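PDB 4G3H: arginase (RocF) from Helicobacter pylori, which probably catalyses the manganese-dependent hydrolysis of L-arginine to L-ornithine and urea. Local coordinates for residues 19-22 against 23-27; 63-66 against 67-71; 72-75 against 76-80; 242-246 against 247-251. All coordinates share one frame; numbering follows the deposited sequence.

Interaction 1 (19-22 against 23-27); sequences KGVR and RLREA
Residues 19-22 and 23-27 are successive turns of helix 16-30, joined by i to i+4 backbone bonds such as R25 N to V21 O at 2.9 Å and E26 N to R22 O at 3.1 Å. On one side of the helix, R22 and E26 form an i, i+4 salt bridge. NH1 of R22 reaches OE2 of E26 at 2.6 Å. The guanidinium and carboxylate planes are turned 76° apart, so this is not a flat two-pronged pairing. R22 is exposed and poorly ordered, and the modelled fold of its chain is doubtful, so the pair is probably mobile. V21 meets the aliphatic part of R25, with CG1 of V21 3.7 Å from CD of R25. CG of R25 also lies 3.1 Å from the V21 carbonyl oxygen. The R25 chain bends at chi3 (62°), and its guanidinium continues past V21 to a salt bridge with E45. R23 runs out extended to a salt bridge with E295. CG of L24 lies 3.2 Å from G20 O, and the leucine side chain packs on V298, L299 and L302 of helix 293-309. The arrangement is that of a partly buried helix flanking the parallel sheet of the arginase fold, with an i, i+4 ion pair on its exposed side.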
loop_
_atom_site.group_PDB
_atom_site.type_symbol
_atom_site.label_atom_id
_atom_site.label_comp_id
_atom_site.label_asym_id
_atom_site.label_seq_id
_atom_site.Cartn_x
_atom_site.Cartn_y
_atom_site.Cartn_z
ATOM N N LYS A 19 10.299 -7.709 10.247
ATOM C CA LYS A 19 10.832 -7.256 11.523
ATOM C C LYS A 19 10.361 -5.826 11.733
ATOM O O LYS A 19 10.084 -5.410 12.857
ATOM C CB LYS A 19 12.364 -7.328 11.526
ATOM C CG LYS A 19 12.894 -8.757 11.460
ATOM C CD LYS A 19 14.404 -8.829 11.632
ATOM C CE LYS A 19 14.878 -10.273 11.621
ATOM N NZ LYS A 19 16.352 -10.386 11.781
ATOM N N GLY A 20 10.262 -5.075 10.639
ATOM C CA GLY A 20 9.787 -3.709 10.741
ATOM C C GLY A 20 8.367 -3.715 11.273
ATOM O O GLY A 20 8.023 -2.964 12.192
ATOM N N VAL A 21 7.539 -4.578 10.694
ATOM C CA VAL A 21 6.148 -4.708 11.107
ATOM C C VAL A 21 6.000 -5.092 12.588
ATOM O O VAL A 21 5.166 -4.523 13.295
ATOM C CB VAL A 21 5.411 -5.767 10.266
ATOM C CG1 VAL A 21 3.990 -5.970 10.808
ATOM C CG2 VAL A 21 5.391 -5.343 8.802
ATOM N N ARG A 22 6.791 -6.057 13.060
ATOM C CA ARG A 22 6.681 -6.464 14.460
ATOM C C ARG A 22 7.099 -5.356 15.418
ATOM O O ARG A 22 6.542 -5.237 16.503
ATOM C CB ARG A 22 7.468 -7.759 14.735
ATOM C CG ARG A 22 8.921 -7.778 14.311
ATOM C CD ARG A 22 9.798 -6.909 15.192
ATOM N NE ARG A 22 9.709 -7.251 16.607
ATOM C CZ ARG A 22 10.393 -6.629 17.564
ATOM N NH1 ARG A 22 10.257 -6.994 18.830
ATOM N NH2 ARG A 22 11.217 -5.638 17.254
ATOM N N ARG A 23 8.067 -4.541 15.009
ATOM C CA ARG A 23 8.528 -3.421 15.831
ATOM C C ARG A 23 7.405 -2.394 15.977
ATOM O O ARG A 23 7.138 -1.890 17.068
ATOM C CB ARG A 23 9.715 -2.708 15.180
ATOM C CG ARG A 23 11.077 -3.347 15.342
ATOM C CD ARG A 23 12.129 -2.283 15.050
ATOM N NE ARG A 23 13.498 -2.786 15.054
ATOM C CZ ARG A 23 14.571 -2.009 14.940
ATOM N NH1 ARG A 23 15.784 -2.545 14.949
ATOM N NH2 ARG A 23 14.435 -0.693 14.824
ATOM N N LEU A 24 6.771 -2.076 14.853
ATOM C CA LEU A 24 5.686 -1.111 14.825
ATOM C C LEU A 24 4.476 -1.627 15.614
ATOM O O LEU A 24 3.836 -0.865 16.334
ATOM C CB LEU A 24 5.311 -0.805 13.362
ATOM C CG LEU A 24 6.464 -0.185 12.552
ATOM C CD1 LEU A 24 6.107 -0.111 11.085
ATOM C CD2 LEU A 24 6.775 1.206 13.093
ATOM N N ARG A 25 4.175 -2.915 15.491
ATOM C CA ARG A 25 3.051 -3.510 16.220
ATOM C C ARG A 25 3.242 -3.378 17.733
ATOM O O ARG A 25 2.310 -3.024 18.458
ATOM C CB ARG A 25 2.907 -4.993 15.883
ATOM C CG ARG A 25 2.393 -5.303 14.493
ATOM C CD ARG A 25 2.563 -6.791 14.170
ATOM N NE ARG A 25 1.813 -7.673 15.064
ATOM C CZ ARG A 25 1.811 -9.002 14.968
ATOM N NH1 ARG A 25 2.522 -9.601 14.016
ATOM N NH2 ARG A 25 1.099 -9.736 15.814
ATOM N N GLU A 26 4.447 -3.678 18.206
ATOM C CA GLU A 26 4.737 -3.595 19.631
ATOM C C GLU A 26 4.711 -2.153 20.133
ATOM O O GLU A 26 4.200 -1.886 21.219
ATOM C CB GLU A 26 6.081 -4.269 19.934
ATOM C CG GLU A 26 6.028 -5.786 19.705
ATOM C CD GLU A 26 7.350 -6.504 19.960
ATOM O OE1 GLU A 26 7.357 -7.757 19.941
ATOM O OE2 GLU A 26 8.379 -5.830 20.173
ATOM N N ALA A 27 5.195 -1.215 19.364
ATOM C CA ALA A 27 5.151 0.127 19.622
ATOM C C ALA A 27 3.746 0.709 19.679
ATOM O O ALA A 27 3.469 1.256 20.540
ATOM C CB ALA A 27 6.066 0.894 18.841
#

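Interaction 2 (63-66 against 67-71); sequences YLFC and KENLI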
loop_
_atom_site.group_PDB
_atom_site.type_symbol
_atom_site.label_atom_id
_atom_site.label_comp_id
_atom_site.label_asym_id
_atom_site.label_seq_id
_atom_site.Cartn_x
_atom_site.Cartn_y
_atom_site.Cartn_z
ATOM N N TYR A 63 -0.970 -18.641 -5.831
ATOM C CA TYR A 63 -2.363 -18.514 -6.232
ATOM C C TYR A 63 -3.282 -19.114 -5.177
ATOM O O TYR A 63 -4.200 -18.458 -4.695
ATOM C CB TYR A 63 -2.603 -19.226 -7.563
ATOM C CG TYR A 63 -4.060 -19.258 -7.957
ATOM C CD1 TYR A 63 -4.681 -18.132 -8.487
ATOM C CD2 TYR A 63 -4.825 -20.406 -7.766
ATOM C CE1 TYR A 63 -6.031 -18.146 -8.818
ATOM C CE2 TYR A 63 -6.177 -20.432 -8.092
ATOM C CZ TYR A 63 -6.773 -19.298 -8.616
ATOM O OH TYR A 63 -8.109 -19.315 -8.939
ATOM N N LEU A 64 -3.029 -20.371 -4.830
ATOM C CA LEU A 64 -3.840 -21.070 -3.844
ATOM C C LEU A 64 -3.828 -20.387 -2.486
ATOM O O LEU A 64 -4.872 -20.256 -1.845
ATOM C CB LEU A 64 -3.358 -22.513 -3.694
ATOM C CG LEU A 64 -3.583 -23.435 -4.894
ATOM C CD1 LEU A 64 -2.993 -24.806 -4.599
ATOM C CD2 LEU A 64 -5.074 -23.546 -5.182
ATOM N N PHE A 65 -2.652 -19.952 -2.048
ATOM C CA PHE A 65 -2.541 -19.296 -0.753
ATOM C C PHE A 65 -3.398 -18.040 -0.705
ATOM O O PHE A 65 -4.133 -17.817 0.258
ATOM C CB PHE A 65 -1.089 -18.928 -0.442
ATOM C CG PHE A 65 -0.874 -18.500 0.986
ATOM C CD1 PHE A 65 -0.572 -19.439 1.972
ATOM C CD2 PHE A 65 -1.019 -17.164 1.357
ATOM C CE1 PHE A 65 -0.421 -19.053 3.305
ATOM C CE2 PHE A 65 -0.870 -16.770 2.689
ATOM C CZ PHE A 65 -0.572 -17.715 3.663
ATOM N N CYS A 66 -3.301 -17.219 -1.745
ATOM C CA CYS A 66 -4.078 -15.988 -1.807
ATOM C C CYS A 66 -5.576 -16.268 -1.791
ATOM O O CYS A 66 -6.323 -15.666 -1.012
ATOM C CB CYS A 66 -3.718 -15.192 -3.064
ATOM S SG CYS A 66 -2.135 -14.333 -2.958
ATOM N N LYS A 67 -6.014 -17.183 -2.650
ATOM C CA LYS A 67 -7.429 -17.526 -2.723
ATOM C C LYS A 67 -7.973 -18.151 -1.441
ATOM O O LYS A 67 -9.081 -17.843 -1.018
ATOM C CB LYS A 67 -7.685 -18.489 -3.885
ATOM C CG LYS A 67 -9.058 -19.151 -3.828
ATOM C CD LYS A 67 -9.282 -20.146 -4.959
ATOM C CE LYS A 67 -9.527 -19.444 -6.285
ATOM N NZ LYS A 67 -9.865 -20.415 -7.366
ATOM N N GLU A 68 -7.186 -19.020 -0.819
ATOM C CA GLU A 68 -7.639 -19.719 0.378
ATOM C C GLU A 68 -7.294 -19.109 1.733
ATOM O O GLU A 68 -8.023 -19.327 2.703
ATOM C CB GLU A 68 -7.127 -21.160 0.342
ATOM C CG GLU A 68 -7.440 -21.889 -0.955
ATOM C CD GLU A 68 -6.893 -23.305 -0.975
ATOM O OE1 GLU A 68 -5.671 -23.478 -0.788
ATOM O OE2 GLU A 68 -7.687 -24.248 -1.182
ATOM N N ASN A 69 -6.198 -18.357 1.810
ATOM C CA ASN A 69 -5.785 -17.768 3.083
ATOM C C ASN A 69 -5.816 -16.248 3.179
ATOM O O ASN A 69 -6.672 -15.678 3.855
ATOM C CB ASN A 69 -4.372 -18.230 3.455
ATOM C CG ASN A 69 -4.312 -19.689 3.832
ATOM O OD1 ASN A 69 -4.450 -20.569 2.984
ATOM N ND2 ASN A 69 -4.106 -19.956 5.117
ATOM N N LEU A 70 -4.868 -15.600 2.511
ATOM C CA LEU A 70 -4.757 -14.150 2.554
ATOM C C LEU A 70 -6.027 -13.370 2.239
ATOM O O LEU A 70 -6.467 -12.554 3.050
ATOM C CB LEU A 70 -3.635 -13.679 1.628
ATOM C CG LEU A 70 -3.414 -12.164 1.600
ATOM C CD1 LEU A 70 -3.165 -11.645 3.012
ATOM C CD2 LEU A 70 -2.232 -11.842 0.696
ATOM N N ILE A 71 -6.613 -13.605 1.071
ATOM C CA ILE A 71 -7.820 -12.875 0.688
ATOM C C ILE A 71 -8.989 -13.101 1.647
ATOM O O ILE A 71 -9.633 -12.149 2.081
ATOM C CB ILE A 71 -8.227 -13.203 -0.783
ATOM C CG1 ILE A 71 -7.165 -12.635 -1.739
ATOM C CG2 ILE A 71 -9.580 -12.588 -1.121
ATOM C CD1 ILE A 71 -7.440 -12.903 -3.232
#
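A wider pi-type turn at 67-70 interrupts the regular alpha-helical bonding of helix 59-78 and shapes the second half of the contact. Before it, K67 N bonds to Y63 O and E68 N to L64 O in the usual i to i+4 way. At F65 the pattern widens. Its carbonyl oxygen accepts both N69 N at 2.6 Å and L70 N at 3.2 Å, from opposite faces of the carbonyl plane. I71 N then bonds to C66 O at 2.9 Å, an i to i+5 step. The F65 ring packs face-on against N69. CB of N69 stands 3.8 Å from the ring centroid and only 11° off the normal, a CH-pi contact. The N69 amide is stacked on the same ring, with the planes 9° apart. F65 turns its ring up the helix to N69, its CG trans to the main-chain N (chi1 -169°). On another side, NZ of K67 donates to OH of Y63 at 2.6 Å. The lysine chain bends at chi3 to bring the amine in. K161 makes a cation-pi contact with Y63. I71 faces Q99 and A100 of helix 94-104. The doubly bonded F65 carbonyl and the i to i+5 bonds are characteristic of a pi-type turn within an alpha helix.

Interaction 3 (72-75 against 76-80); sequences PCMK and EVFEK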
loop_
_atom_site.group_PDB
_atom_site.type_symbol
_atom_site.label_atom_id
_atom_site.label_comp_id
_atom_site.label_asym_id
_atom_site.label_seq_id
_atom_site.Cartn_x
_atom_site.Cartn_y
_atom_site.Cartn_z
ATOM N N PRO A 72 -9.273 -14.361 2.008
ATOM C CA PRO A 72 -10.392 -14.587 2.931
ATOM C C PRO A 72 -10.205 -13.866 4.272
ATOM O O PRO A 72 -11.156 -13.307 4.821
ATOM C CB PRO A 72 -10.414 -16.110 3.081
ATOM C CG PRO A 72 -9.950 -16.575 1.727
ATOM C CD PRO A 72 -8.782 -15.635 1.450
ATOM N N CYS A 73 -8.978 -13.881 4.794
ATOM C CA CYS A 73 -8.681 -13.220 6.065
ATOM C C CYS A 73 -8.856 -11.708 5.965
ATOM O O CYS A 73 -9.437 -11.082 6.856
ATOM C CB CYS A 73 -7.244 -13.525 6.520
ATOM S SG CYS A 73 -6.978 -15.204 7.143
ATOM N N MET A 74 -8.344 -11.117 4.888
ATOM C CA MET A 74 -8.471 -9.679 4.718
ATOM C C MET A 74 -9.928 -9.270 4.495
ATOM O O MET A 74 -10.330 -8.175 4.891
ATOM C CB MET A 74 -7.594 -9.186 3.558
ATOM C CG MET A 74 -6.089 -9.253 3.828
ATOM S SD MET A 74 -5.587 -8.512 5.417
ATOM C CE MET A 74 -6.164 -6.806 5.215
ATOM N N LYS A 75 -10.721 -10.130 3.863
ATOM C CA LYS A 75 -12.128 -9.802 3.648
ATOM C C LYS A 75 -12.803 -9.698 5.008
ATOM O O LYS A 75 -13.629 -8.817 5.229
ATOM C CB LYS A 75 -12.833 -10.866 2.804
ATOM C CG LYS A 75 -12.386 -10.909 1.358
ATOM C CD LYS A 75 -13.332 -11.757 0.505
ATOM C CE LYS A 75 -14.734 -11.155 0.473
ATOM N NZ LYS A 75 -15.645 -11.879 -0.460
ATOM N N GLU A 76 -12.443 -10.597 5.922
ATOM C CA GLU A 76 -13.009 -10.569 7.271
ATOM C C GLU A 76 -12.726 -9.220 7.915
ATOM O O GLU A 76 -13.576 -8.653 8.598
ATOM C CB GLU A 76 -12.402 -11.671 8.142
ATOM C CG GLU A 76 -12.800 -13.079 7.745
ATOM C CD GLU A 76 -12.237 -14.136 8.686
ATOM O OE1 GLU A 76 -12.528 -15.332 8.478
ATOM O OE2 GLU A 76 -11.505 -13.774 9.632
ATOM N N VAL A 77 -11.517 -8.709 7.700
ATOM C CA VAL A 77 -11.142 -7.416 8.259
ATOM C C VAL A 77 -11.945 -6.290 7.611
ATOM O O VAL A 77 -12.542 -5.464 8.300
ATOM C CB VAL A 77 -9.628 -7.130 8.054
ATOM C CG1 VAL A 77 -9.311 -5.683 8.441
ATOM C CG2 VAL A 77 -8.795 -8.103 8.887
ATOM N N PHE A 78 -11.980 -6.267 6.282
ATOM C CA PHE A 78 -12.687 -5.204 5.580
ATOM C C PHE A 78 -14.205 -5.227 5.741
ATOM O O PHE A 78 -14.879 -4.245 5.426
ATOM C CB PHE A 78 -12.312 -5.215 4.098
ATOM C CG PHE A 78 -10.877 -4.839 3.833
ATOM C CD1 PHE A 78 -10.315 -3.712 4.435
ATOM C CD2 PHE A 78 -10.093 -5.598 2.967
ATOM C CE1 PHE A 78 -8.985 -3.345 4.177
ATOM C CE2 PHE A 78 -8.764 -5.238 2.702
ATOM C CZ PHE A 78 -8.210 -4.107 3.310
ATOM N N GLU A 79 -14.741 -6.337 6.237
ATOM C CA GLU A 79 -16.180 -6.450 6.438
ATOM C C GLU A 79 -16.628 -5.798 7.745
ATOM O O GLU A 79 -17.813 -5.531 7.935
ATOM C CB GLU A 79 -16.609 -7.917 6.396
ATOM C CG GLU A 79 -16.612 -8.495 4.987
ATOM C CD GLU A 79 -16.890 -9.984 4.954
ATOM O OE1 GLU A 79 -16.989 -10.544 3.840
ATOM O OE2 GLU A 79 -17.004 -10.597 6.036
ATOM N N LYS A 80 -15.680 -5.545 8.644
ATOM C CA LYS A 80 -15.991 -4.893 9.916
ATOM C C LYS A 80 -16.139 -3.399 9.640
ATOM O O LYS A 80 -15.604 -2.892 8.655
ATOM C CB LYS A 80 -14.865 -5.110 10.930
ATOM C CG LYS A 80 -14.565 -6.562 11.238
ATOM C CD LYS A 80 -13.573 -6.687 12.390
ATOM C CE LYS A 80 -14.158 -6.128 13.683
ATOM N NZ LYS A 80 -13.244 -6.266 14.851
#
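M74 and F78 lie one turn apart near the end of helix 59-78, on the side that packs against the parallel sheet of the arginase fold. Their side chains meet at an oblique angle. The methyl CE of M74 touches the far end of the ring, 3.9 Å from CZ of F78 and as close to CE2. M74 makes this reach by coiling: chi2 is -50° and chi3 is -59°, which turn the methyl toward the ring. The base of the same ring lies by the M74 carbonyl, with CD2 of F78 3.2 Å from M74 O. F78 is thus met by M74 at two points, the methyl and the carbonyl oxygen. That oxygen also accepts F78 N at 2.9 Å in a nearly linear bond. Around this pair lies the core. M74 packs on V4, V48 and I86 of three strands, and F78 meets F101 of helix 94-104 edge to face. V77 joins this apolar side, resting on V4 and P84.

The polar residues leave from other sides of the helix. K75 and E79 slant past each other, but their charged ends do not meet: NZ of K75 is 4.7 Å from OE1 of E79. The lysine instead bonds to S103 OG of helix 94-104. E76 extends away to a salt bridge with R46 of strand 44-50. Its CG passes P72 O at 3.4 Å, the oxygen that also accepts E76 N. The last turn is less regular. E79 N makes a weak bond to K75 O at 2.9 Å, with an N-H...O angle of 127°, while CG of E79 lies 3.0 Å from the same oxygen.

Interaction 4 (242-246 against 247-251); sequences LFTST and GVREN
R249 lies alongside T244, the two side chains pointing the same way, and this is the tight part of the contact. T244 CB sits over one face of the guanidinium, 3.4 Å above its plane and toward the rim. CG2 of T244 comes to 3.0 Å from NH1 of R249, which bonds to the G240 carbonyl. Nearer the backbone, CD of R249 is 3.3 Å from T244 CA. The chain bends at chi3 (-86°), which lets the guanidinium run along T244. CG2 of T246 closes on CG of R249 at 3.5 Å. T244 OG1 bonds to another group of partners, I288 N and S287 OG. The segments lie in the loop between strand 228-234 and helix 256-269, beside the two-manganese site of the arginase fold. S245 is the centre of an inverse gamma turn, and its OG bonds to E294. V248 packs on H118, a manganese ligand, and E250 OE2 bonds to NE2 of that histidine, a second-shell contact. The solvent side is at G247, which is exposed. Beside it a water bridges the two segments, donating to T246 OG1 at 2.7 Å and accepting from V248 N at 3.0 Å. The buried T246 OG1 also bonds to E281 O.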
loop_
_atom_site.group_PDB
_atom_site.type_symbol
_atom_site.label_atom_id
_atom_site.label_comp_id
_atom_site.label_asym_id
_atom_site.label_seq_id
_atom_site.Cartn_x
_atom_site.Cartn_y
_atom_site.Cartn_z
ATOM N N LEU A 242 17.595 10.843 3.011
ATOM C CA LEU A 242 16.980 11.221 4.278
ATOM C C LEU A 242 16.402 10.034 5.056
ATOM O O LEU A 242 16.498 9.996 6.284
ATOM C CB LEU A 242 15.882 12.269 4.037
ATOM C CG LEU A 242 16.300 13.736 3.837
ATOM C CD1 LEU A 242 17.497 13.840 2.910
ATOM C CD2 LEU A 242 15.122 14.527 3.276
ATOM N N PHE A 243 15.808 9.072 4.350
ATOM C CA PHE A 243 15.215 7.904 5.005
ATOM C C PHE A 243 15.829 6.644 4.415
ATOM O O PHE A 243 15.628 6.336 3.242
ATOM C CB PHE A 243 13.700 7.886 4.797
ATOM C CG PHE A 243 12.986 6.889 5.662
ATOM C CD1 PHE A 243 12.733 7.165 7.005
ATOM C CD2 PHE A 243 12.580 5.666 5.142
ATOM C CE1 PHE A 243 12.082 6.235 7.821
ATOM C CE2 PHE A 243 11.929 4.729 5.952
ATOM C CZ PHE A 243 11.682 5.016 7.289
ATOM N N THR A 244 16.565 5.905 5.237
ATOM C CA THR A 244 17.247 4.712 4.752
ATOM C C THR A 244 16.690 3.366 5.202
ATOM O O THR A 244 17.150 2.325 4.734
ATOM C CB THR A 244 18.748 4.770 5.123
ATOM O OG1 THR A 244 18.896 4.640 6.546
ATOM C CG2 THR A 244 19.352 6.109 4.677
ATOM N N SER A 245 15.706 3.372 6.095
ATOM C CA SER A 245 15.130 2.115 6.570
ATOM C C SER A 245 14.094 1.540 5.604
ATOM O O SER A 245 12.968 1.231 5.991
ATOM C CB SER A 245 14.504 2.310 7.951
ATOM O OG SER A 245 15.512 2.551 8.917
ATOM N N THR A 246 14.490 1.396 4.345
ATOM C CA THR A 246 13.613 0.861 3.320
ATOM C C THR A 246 14.474 0.116 2.294
ATOM O O THR A 246 15.617 0.503 2.025
ATOM C CB THR A 246 12.789 2.001 2.653
ATOM O OG1 THR A 246 11.722 1.435 1.888
ATOM C CG2 THR A 246 13.664 2.854 1.752
ATOM N N GLY A 247 13.923 -0.953 1.733
ATOM C CA GLY A 247 14.652 -1.773 0.781
ATOM C C GLY A 247 15.152 -1.171 -0.519
ATOM O O GLY A 247 16.255 -1.492 -0.959
ATOM N N VAL A 248 14.354 -0.317 -1.151
ATOM C CA VAL A 248 14.760 0.289 -2.414
ATOM C C VAL A 248 14.696 1.805 -2.330
ATOM O O VAL A 248 13.687 2.415 -2.674
ATOM C CB VAL A 248 13.859 -0.201 -3.576
ATOM C CG1 VAL A 248 14.352 0.367 -4.900
ATOM C CG2 VAL A 248 13.855 -1.729 -3.618
ATOM N N ARG A 249 15.786 2.402 -1.863
ATOM C CA ARG A 249 15.884 3.848 -1.711
ATOM C C ARG A 249 16.082 4.556 -3.046
ATOM O O ARG A 249 16.883 4.134 -3.873
ATOM C CB ARG A 249 17.042 4.197 -0.783
ATOM C CG ARG A 249 16.908 3.637 0.617
ATOM C CD ARG A 249 17.942 4.272 1.525
ATOM N NE ARG A 249 19.229 3.593 1.482
ATOM C CZ ARG A 249 20.400 4.191 1.681
ATOM N NH1 ARG A 249 20.459 5.493 1.924
ATOM N NH2 ARG A 249 21.513 3.476 1.661
ATOM N N GLU A 250 15.347 5.644 -3.245
ATOM C CA GLU A 250 15.438 6.414 -4.472
ATOM C C GLU A 250 15.696 7.877 -4.129
ATOM O O GLU A 250 15.017 8.457 -3.273
ATOM C CB GLU A 250 14.138 6.272 -5.271
ATOM C CG GLU A 250 13.763 4.829 -5.569
ATOM C CD GLU A 250 14.624 4.208 -6.656
ATOM O OE1 GLU A 250 15.689 4.778 -6.981
ATOM O OE2 GLU A 250 14.236 3.141 -7.186
ATOM N N ASN A 251 16.688 8.465 -4.791
ATOM C CA ASN A 251 17.036 9.863 -4.561
ATOM C C ASN A 251 15.975 10.790 -5.134
ATOM O O ASN A 251 15.106 10.360 -5.897
ATOM C CB ASN A 251 18.394 10.179 -5.197
ATOM C CG ASN A 251 19.551 9.535 -4.449
ATOM O OD1 ASN A 251 20.628 9.330 -5.006
ATOM N ND2 ASN A 251 19.333 9.225 -3.177
HETATM O O HOH W 1 11.447 0.361 -0.601
#

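How the interactions relate
The four contacts follow one another along the chain; none nests in or crosses another. Each joins adjoining segments, so none closes a long loop. Interaction 1 lies on helix 16-30, the first helix after strand 2-8. Interactions 2 and 3 share helix 59-78 and touch where CG of P72 meets K67 O at 3.1 Å; here the helix kinks, because the proline nitrogen has no bond to the turn before. Interaction 4 comes much later, beyond strand 228-234, and lies on the opposite side of the chain's centre from interaction 3. Helix 293-309 ties interactions 1 and 4, since L24 and F243 both pack on V298. Strand 44-50 links interactions 1 and 3 through E45 and R46.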